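Local coordinates for protein sugar phosphate isomerase/epimerase (Parabacteroides distasonis, PDB 3OBE) that probably acts as an isomerase or epimerase on sugar-type substrates within a TIM-barrel fold, at residues Ser29-Leu34 with Thr286-Val291; Lys246-Ile251 with Val276-Asp281. All blocks are in the same frame, centred on the assembly; numbering follows the deposited sequence. Where two conformers were deposited one is given.

Contact 1 (Ser29-Leu34 with Thr286-Val291)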
ATOM      1  N   SER A  29      -6.446   1.026   8.967  1.00 14.28           N
ATOM      2  CA  SER A  29      -6.405   2.224   9.820  1.00 15.11           C
ATOM      3  C   SER A  29      -7.560   2.335  10.793  1.00 16.36           C
ATOM      4  O   SER A  29      -7.396   2.955  11.829  1.00 16.52           O
ATOM      5  CB  SER A  29      -6.420   3.504   8.961  1.00 14.10           C
ATOM      6  OG  SER A  29      -5.330   3.502   8.054  1.00 14.51           O
ATOM      7  N   LEU A  30      -8.726   1.786  10.448  1.00 16.22           N
ATOM      8  CA  LEU A  30      -9.934   2.040  11.206  1.00 18.10           C
ATOM      9  C   LEU A  30     -10.221   0.886  12.158  1.00 21.66           C
ATOM     10  O   LEU A  30     -11.031   1.024  13.065  1.00 21.51           O
ATOM     11  CB  LEU A  30     -11.104   2.227  10.253  1.00 18.62           C
ATOM     12  CG  LEU A  30     -11.033   3.544   9.481  1.00 16.80           C
ATOM     13  CD1 LEU A  30     -12.123   3.586   8.396  1.00 22.48           C
ATOM     14  CD2 LEU A  30     -11.267   4.708  10.499  1.00 18.48           C
ATOM     15  N   GLY A  31      -9.520  -0.234  11.929  1.00 24.94           N
ATOM     16  CA  GLY A  31      -9.845  -1.553  12.492  1.00 27.63           C
ATOM     17  C   GLY A  31     -11.311  -1.811  12.676  1.00 27.66           C
ATOM     18  O   GLY A  31     -12.143  -1.753  11.721  1.00 28.94           O
ATOM     19  N   GLN A  32     -11.663  -1.986  13.944  1.00 30.67           N
ATOM     20  CA  GLN A  32     -13.001  -2.406  14.308  1.00 30.90           C
ATOM     21  C   GLN A  32     -13.992  -1.269  14.151  1.00 29.06           C
ATOM     22  O   GLN A  32     -15.184  -1.518  14.091  1.00 28.15           O
ATOM     23  CB  GLN A  32     -13.011  -2.986  15.746  1.00 33.49           C
ATOM     24  CG  GLN A  32     -12.364  -4.364  15.814  1.00 37.82           C
ATOM     25  CD  GLN A  32     -13.161  -5.415  15.037  1.00 43.92           C
ATOM     26  OE1 GLN A  32     -14.403  -5.407  15.032  1.00 48.34           O
ATOM     27  NE2 GLN A  32     -12.449  -6.298  14.346  1.00 48.79           N
ATOM     28  N   GLU A  33     -13.516  -0.016  14.060  1.00 25.37           N
ATOM     29  CA  GLU A  33     -14.475   1.095  13.993  1.00 25.63           C
ATOM     30  C   GLU A  33     -15.277   1.040  12.701  1.00 25.33           C
ATOM     31  O   GLU A  33     -16.452   1.421  12.699  1.00 25.20           O
ATOM     32  CB  GLU A  33     -13.806   2.459  14.102  1.00 24.21           C
ATOM     33  CG  GLU A  33     -13.066   2.650  15.381  1.00 25.07           C
ATOM     34  CD  GLU A  33     -12.367   3.994  15.497  1.00 25.95           C
ATOM     35  OE1 GLU A  33     -12.829   4.991  14.863  1.00 21.85           O
ATOM     36  OE2 GLU A  33     -11.377   4.032  16.277  1.00 20.76           O
ATOM     37  N   LEU A  34     -14.659   0.540  11.637  1.00 25.20           N
ATOM     38  CA  LEU A  34     -15.335   0.387  10.340  1.00 27.75           C
ATOM     39  C   LEU A  34     -16.133  -0.927  10.317  1.00 30.77           C
ATOM     40  O   LEU A  34     -17.310  -0.922   9.998  1.00 31.37           O
ATOM     41  CB  LEU A  34     -14.335   0.439   9.169  1.00 26.90           C
ATOM     42  CG  LEU A  34     -14.892   0.321   7.738  1.00 26.85           C
ATOM     43  CD1 LEU A  34     -15.995   1.344   7.434  1.00 27.73           C
ATOM     44  CD2 LEU A  34     -13.754   0.411   6.669  1.00 28.24           C
ATOM     45  N   THR A 286     -10.504   8.559  18.400  1.00 18.71           N
ATOM     46  CA  THR A 286     -10.910   7.523  17.457  1.00 18.09           C
ATOM     47  C   THR A 286     -10.053   7.547  16.204  1.00 17.19           C
ATOM     48  O   THR A 286      -9.590   8.599  15.753  1.00 17.43           O
ATOM     49  CB  THR A 286     -12.403   7.665  17.044  1.00 17.72           C
ATOM     50  OG1 THR A 286     -12.612   8.893  16.323  1.00 18.78           O
ATOM     51  CG2 THR A 286     -13.313   7.624  18.231  1.00 19.83           C
ATOM     52  N   GLN A 287      -9.910   6.380  15.573  1.00 16.60           N
ATOM     53  CA  GLN A 287      -9.297   6.336  14.253  1.00 15.45           C
ATOM     54  C   GLN A 287     -10.108   7.114  13.244  1.00 15.83           C
ATOM     55  O   GLN A 287      -9.513   7.774  12.380  1.00 14.96           O
ATOM     56  CB  GLN A 287      -9.084   4.889  13.805  1.00 14.64           C
ATOM     57  CG  GLN A 287      -8.072   4.140  14.688  1.00 17.92           C
ATOM     58  CD  GLN A 287      -6.718   4.803  14.671  1.00 18.55           C
ATOM     59  OE1 GLN A 287      -6.369   5.529  15.596  1.00 20.57           O
ATOM     60  NE2 GLN A 287      -5.947   4.565  13.627  1.00 15.26           N
ATOM     61  N   PHE A 288     -11.437   7.079  13.353  1.00 16.25           N
ATOM     62  CA  PHE A 288     -12.256   7.883  12.403  1.00 17.23           C
ATOM     63  C   PHE A 288     -11.869   9.336  12.433  1.00 16.76           C
ATOM     64  O   PHE A 288     -11.771   9.960  11.388  1.00 17.60           O
ATOM     65  CB  PHE A 288     -13.750   7.723  12.604  1.00 18.46           C
ATOM     66  CG  PHE A 288     -14.371   6.812  11.605  1.00 21.54           C
ATOM     67  CD1 PHE A 288     -14.487   7.202  10.288  1.00 22.96           C
ATOM     68  CD2 PHE A 288     -14.808   5.557  11.968  1.00 24.24           C
ATOM     69  CE1 PHE A 288     -15.061   6.362   9.359  1.00 22.87           C
ATOM     70  CE2 PHE A 288     -15.369   4.701  11.018  1.00 25.75           C
ATOM     71  CZ  PHE A 288     -15.493   5.133   9.721  1.00 20.82           C
ATOM     72  N   GLU A 289     -11.678   9.892  13.623  1.00 17.61           N
ATOM     73  CA  GLU A 289     -11.261  11.288  13.725  1.00 18.28           C
ATOM     74  C   GLU A 289      -9.997  11.566  12.971  1.00 17.20           C
ATOM     75  O   GLU A 289      -9.921  12.513  12.201  1.00 17.27           O
ATOM     76  CB  GLU A 289     -11.120  11.725  15.176  1.00 18.25           C
ATOM     77  CG  GLU A 289     -10.712  13.220  15.242  1.00 20.69           C
ATOM     78  CD  GLU A 289     -10.445  13.741  16.617  1.00 21.66           C
ATOM     79  OE1 GLU A 289     -10.665  13.004  17.603  1.00 23.46           O
ATOM     80  OE2 GLU A 289      -9.940  14.910  16.678  1.00 23.96           O
ATOM     81  N   GLY A 290      -8.997  10.727  13.176  1.00 14.43           N
ATOM     82  CA  GLY A 290      -7.681  10.916  12.527  1.00 14.87           C
ATOM     83  C   GLY A 290      -7.775  10.773  11.025  1.00 14.73           C
ATOM     84  O   GLY A 290      -7.200  11.566  10.282  1.00 15.05           O
ATOM     85  N   VAL A 291      -8.627   9.848  10.601  1.00 14.34           N
ATOM     86  CA  VAL A 291      -8.849   9.605   9.176  1.00 14.62           C
ATOM     87  C   VAL A 291      -9.604  10.782   8.536  1.00 15.41           C
ATOM     88  O   VAL A 291      -9.270  11.231   7.455  1.00 16.02           O
ATOM     89  CB  VAL A 291      -9.576   8.240   9.000  1.00 15.96           C
ATOM     90  CG1 VAL A 291     -10.237   8.160   7.684  1.00 18.39           C
ATOM     91  CG2 VAL A 291      -8.545   7.088   9.263  1.00 13.40           C
TER
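Three hydrogen bonds tie Ser-29-Leu-34 to the first turn of helix 287-300, and Glu-33 takes part in two of them. Its side chain reaches across so that OE2 accepts from Gln-287 N (2.9 Å) and OE1 from Phe-288 N (2.9 Å). These are amides at the start of a helix, with no preceding turn to supply carbonyl acceptors, so the carboxylate satisfies them from outside. Thr-286, the N-cap residue, does the same from within: its OG1 accepts from Glu-289 N at 3.0 Å. The third bond also has its donor on 286-291: Gln-287 NE2 gives to Ser-29 O (2.8 Å); the same NE2 also reaches Glu-279 O, while Ser-29 OG bonds Gln-26 O.

In the (beta/alpha)8 barrel, this is where the loop following the first strand, 24-26, meets the beginning of the last helix, so the two ends of the barrel sequence close up side by side.

The apolar layer lies beside these polar bonds. Leu-30 CD2 sits over the face of the Phe-288 ring, 3.9 Å from its centroid and 10° off the normal, a CH-pi contact, and the same methyl lies 3.8 Å from Val-291 CG2. Leu-34 CD1 approaches Phe-288 CZ more loosely at 4.5 Å. Leu-45 of helix 38-48 touches Leu-30, Phe-288 and Val-291, extending this cluster.

Contact 2 (Lys246-Ile251 with Val276-Asp281)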
ATOM      1  N   LYS A 246       1.382   8.567   5.246  1.00 13.57           N
ATOM      2  CA  LYS A 246       1.372   8.283   6.658  1.00 13.17           C
ATOM      3  C   LYS A 246       2.199   9.350   7.371  1.00 13.08           C
ATOM      4  O   LYS A 246       3.126   9.930   6.790  1.00 13.12           O
ATOM      5  CB  LYS A 246       1.921   6.875   6.951  1.00 14.23           C
ATOM      6  CG  LYS A 246       1.814   6.541   8.472  1.00 14.31           C
ATOM      7  CD  LYS A 246       2.246   5.184   8.808  1.00 18.10           C
ATOM      8  CE  LYS A 246       2.095   4.935  10.288  1.00 17.78           C
ATOM      9  NZ  LYS A 246       2.660   6.022  11.164  1.00 17.92           N
ATOM     10  N   ASP A 247       1.818   9.653   8.600  1.00 12.85           N
ATOM     11  CA  ASP A 247       2.510  10.639   9.427  1.00 13.99           C
ATOM     12  C   ASP A 247       2.520  10.058  10.839  1.00 15.02           C
ATOM     13  O   ASP A 247       2.213   8.884  11.014  1.00 14.08           O
ATOM     14  CB  ASP A 247       1.759  11.967   9.320  1.00 15.20           C
ATOM     15  CG  ASP A 247       2.607  13.183   9.626  1.00 16.16           C
ATOM     16  OD1 ASP A 247       3.550  13.071  10.439  1.00 16.31           O
ATOM     17  OD2 ASP A 247       2.264  14.305   9.087  1.00 16.00           O
ATOM     18  N   ARG A 248       2.838  10.849  11.862  1.00 15.20           N
ATOM     19  CA  ARG A 248       2.768  10.340  13.237  0.70 15.53           C
ATOM     20  C   ARG A 248       1.337   9.853  13.520  1.00 15.02           C
ATOM     21  O   ARG A 248       1.116   8.758  14.022  1.00 15.55           O
ATOM     22  CB  ARG A 248       3.141  11.425  14.192  0.70 17.47           C
ATOM     23  CG  ARG A 248       4.562  11.945  13.961  0.70 18.25           C
ATOM     24  CD  ARG A 248       5.591  10.819  14.233  0.70 19.48           C
ATOM     25  NE  ARG A 248       5.875  10.696  15.651  0.70 18.67           N
ATOM     26  CZ  ARG A 248       6.687   9.779  16.171  0.70 21.24           C
ATOM     27  NH1 ARG A 248       7.265   8.878  15.395  0.70 18.88           N
ATOM     28  NH2 ARG A 248       6.900   9.742  17.467  0.70 21.38           N
ATOM     29  N   TRP A 249       0.387  10.694  13.163  1.00 15.65           N
ATOM     30  CA  TRP A 249      -1.046  10.317  13.260  1.00 13.77           C
ATOM     31  C   TRP A 249      -1.780  11.055  12.141  1.00 13.83           C
ATOM     32  O   TRP A 249      -1.757  10.635  10.976  1.00 14.04           O
ATOM     33  CB  TRP A 249      -1.577  10.539  14.673  1.00 16.48           C
ATOM     34  CG  TRP A 249      -2.848   9.714  14.898  1.00 15.82           C
ATOM     35  CD1 TRP A 249      -2.954   8.345  14.817  1.00 15.65           C
ATOM     36  CD2 TRP A 249      -4.150  10.199  15.243  1.00 13.45           C
ATOM     37  NE1 TRP A 249      -4.251   7.951  15.061  1.00 15.01           N
ATOM     38  CE2 TRP A 249      -5.006   9.067  15.328  1.00 13.45           C
ATOM     39  CE3 TRP A 249      -4.694  11.477  15.496  1.00 15.21           C
ATOM     40  CZ2 TRP A 249      -6.359   9.187  15.633  1.00 17.63           C
ATOM     41  CZ3 TRP A 249      -6.019  11.583  15.820  1.00 16.76           C
ATOM     42  CH2 TRP A 249      -6.847  10.442  15.868  1.00 17.56           C
ATOM     43  N   ILE A 250      -2.372  12.190  12.444  1.00 14.09           N
ATOM     44  CA  ILE A 250      -3.084  12.943  11.409  1.00 14.37           C
ATOM     45  C   ILE A 250      -2.113  13.440  10.350  1.00 13.51           C
ATOM     46  O   ILE A 250      -1.063  13.997  10.658  1.00 14.94           O
ATOM     47  CB  ILE A 250      -3.853  14.111  11.965  1.00 14.13           C
ATOM     48  CG1 ILE A 250      -5.073  13.638  12.737  1.00 16.43           C
ATOM     49  CG2 ILE A 250      -4.386  15.065  10.834  1.00 15.18           C
ATOM     50  CD1 ILE A 250      -5.599  14.702  13.743  1.00 15.95           C
ATOM     51  N   ILE A 251      -2.452  13.194   9.091  1.00 14.43           N
ATOM     52  CA  ILE A 251      -1.591  13.619   8.002  1.00 14.50           C
ATOM     53  C   ILE A 251      -1.388  15.127   8.019  1.00 14.74           C
ATOM     54  O   ILE A 251      -2.360  15.926   8.036  1.00 16.32           O
ATOM     55  CB  ILE A 251      -2.121  13.163   6.627  1.00 14.09           C
ATOM     56  CG1 ILE A 251      -2.362  11.656   6.597  1.00 13.91           C
ATOM     57  CG2 ILE A 251      -1.230  13.659   5.485  1.00 14.63           C
ATOM     58  CD1 ILE A 251      -1.128  10.740   6.884  1.00 12.49           C
ATOM     59  N   VAL A 276      -3.860   6.624   2.314  1.00 12.21           N
ATOM     60  CA  VAL A 276      -3.603   7.054   3.670  1.00 12.69           C
ATOM     61  C   VAL A 276      -3.609   5.876   4.646  1.00 12.32           C
ATOM     62  O   VAL A 276      -4.468   4.979   4.556  1.00 13.20           O
ATOM     63  CB  VAL A 276      -4.686   8.092   4.100  1.00 13.25           C
ATOM     64  CG1 VAL A 276      -4.578   8.453   5.554  1.00 14.53           C
ATOM     65  CG2 VAL A 276      -4.602   9.358   3.212  1.00 13.55           C
ATOM     66  N   GLU A 277      -2.702   5.912   5.607  1.00 12.24           N
ATOM     67  CA  GLU A 277      -2.748   4.987   6.731  1.00 12.89           C
ATOM     68  C   GLU A 277      -2.437   5.713   8.020  1.00 12.77           C
ATOM     69  O   GLU A 277      -1.569   6.588   8.054  1.00 13.88           O
ATOM     70  CB  GLU A 277      -1.800   3.813   6.551  1.00 13.13           C
ATOM     71  CG  GLU A 277      -1.972   2.756   7.685  1.00 13.85           C
ATOM     72  CD  GLU A 277      -1.491   1.353   7.353  1.00 16.68           C
ATOM     73  OE1 GLU A 277      -1.032   1.115   6.225  1.00 15.35           O
ATOM     74  OE2 GLU A 277      -1.616   0.499   8.264  1.00 15.55           O
ATOM     75  N   LEU A 278      -3.126   5.326   9.082  1.00 12.78           N
ATOM     76  CA  LEU A 278      -2.847   5.766  10.439  1.00 12.70           C
ATOM     77  C   LEU A 278      -2.702   4.559  11.354  1.00 14.21           C
ATOM     78  O   LEU A 278      -3.440   3.590  11.231  1.00 15.17           O
ATOM     79  CB  LEU A 278      -3.943   6.629  11.032  1.00 13.56           C
ATOM     80  CG  LEU A 278      -4.071   8.096  10.632  1.00 14.01           C
ATOM     81  CD1 LEU A 278      -4.387   8.300   9.179  1.00 16.18           C
ATOM     82  CD2 LEU A 278      -5.076   8.850  11.554  1.00 14.51           C
ATOM     83  N   GLU A 279      -1.708   4.654  12.221  1.00 14.24           N
ATOM     84  CA  GLU A 279      -1.573   3.725  13.327  0.50 14.69           C
ATOM     85  C   GLU A 279      -2.526   4.148  14.449  1.00 15.72           C
ATOM     86  O   GLU A 279      -3.199   5.174  14.351  1.00 15.13           O
ATOM     87  CB  GLU A 279      -0.110   3.643  13.764  0.50 14.86           C
ATOM     88  CG  GLU A 279       0.413   4.874  14.475  0.50 15.74           C
ATOM     89  CD  GLU A 279       1.892   4.751  14.753  0.50 15.64           C
ATOM     90  OE1 GLU A 279       2.686   4.979  13.825  0.50 16.34           O
ATOM     91  OE2 GLU A 279       2.237   4.393  15.912  0.50 16.34           O
ATOM     92  N   GLY A 280      -2.637   3.317  15.470  1.00 15.91           N
ATOM     93  CA  GLY A 280      -3.528   3.571  16.622  1.00 16.83           C
ATOM     94  C   GLY A 280      -3.097   4.816  17.368  1.00 17.80           C
ATOM     95  O   GLY A 280      -1.908   5.089  17.527  1.00 18.94           O
ATOM     96  N   ASP A 281      -4.075   5.638  17.758  1.00 18.62           N
ATOM     97  CA  ASP A 281      -3.796   6.857  18.502  1.00 19.10           C
ATOM     98  C   ASP A 281      -3.257   6.543  19.858  1.00 20.53           C
ATOM     99  O   ASP A 281      -3.655   5.565  20.494  1.00 20.83           O
ATOM    100  CB  ASP A 281      -5.078   7.700  18.659  1.00 19.19           C
ATOM    101  CG  ASP A 281      -4.804   9.104  19.122  1.00 19.59           C
ATOM    102  OD1 ASP A 281      -3.808   9.717  18.699  1.00 20.74           O
ATOM    103  OD2 ASP A 281      -5.580   9.642  19.923  1.00 16.97           O
TER
HETATM  104  O   HOH W   1       0.038   7.105  11.919  1.00 13.45           O
HETATM  105  O   HOH W   2      -0.615   8.613   9.750  1.00 13.18           O
HETATM  106  O   HOH W   3       0.145   7.703  16.730  1.00 30.11           O
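Trp-249 is clamped between side chains of the facing loop. With chi1 t and chi2 60°, its indole takes Leu-278 CD2 on one face, 3.7 Å from the five-membered ring centroid (CH-pi), and on the opposite face Asp-281 OD1, 3.5 Å from CD2 of the indole; Arg-285 pairs with that carboxylate. At the ring edge, Trp-249 NE1 makes a weak bond to Glu-279 O (3.1 Å) and also reaches Gln-287 OE1. Lys-246 is extended through chi3, then bends at chi4 (m), so NZ meets both Glu-279 OE1 in a 2.9 Å salt bridge and Asp-247 O at 2.9 Å. Glu-279, chi1 p, brings its carboxylate to this amine. Two waters fill the gap between the backbones: water 1 joins Lys-246 NZ and Glu-279 N, water 2 joins Asp-247 N and Glu-277 O. Deeper in, Ile-251 CG1 packs on Val-276 CG1 (4.0 Å). These are neighbouring loops following strands 240-245 and 273-276, at the C-terminal end of a TIM barrel, where active sites of this fold lie.

Contacts 1 and 2 have centres 10 Å apart on the same side of the chain's centre, and they touch. Along the chain, contact 2 is nested inside the long loop closed by contact 1: first 29-34, then 246-251, 276-281 and 286-291. In the parallel barrel sheet, strands 24-26, 273-276 and 240-245 are neighbours. Contact 2 consists mostly of the loops after the latter two, while contact 1 pairs the loop and short helix after strand 24-26 with the start of helix 287-300, to which 276-281 leads. Gln-287 NE2 to Glu-279 O (2.9 Å) and Ser-29 OG to Leu-278 N (3.0 Å) are probable hydrogen bonds joining the contacts, so the barrel's closing seam continues into its last loops.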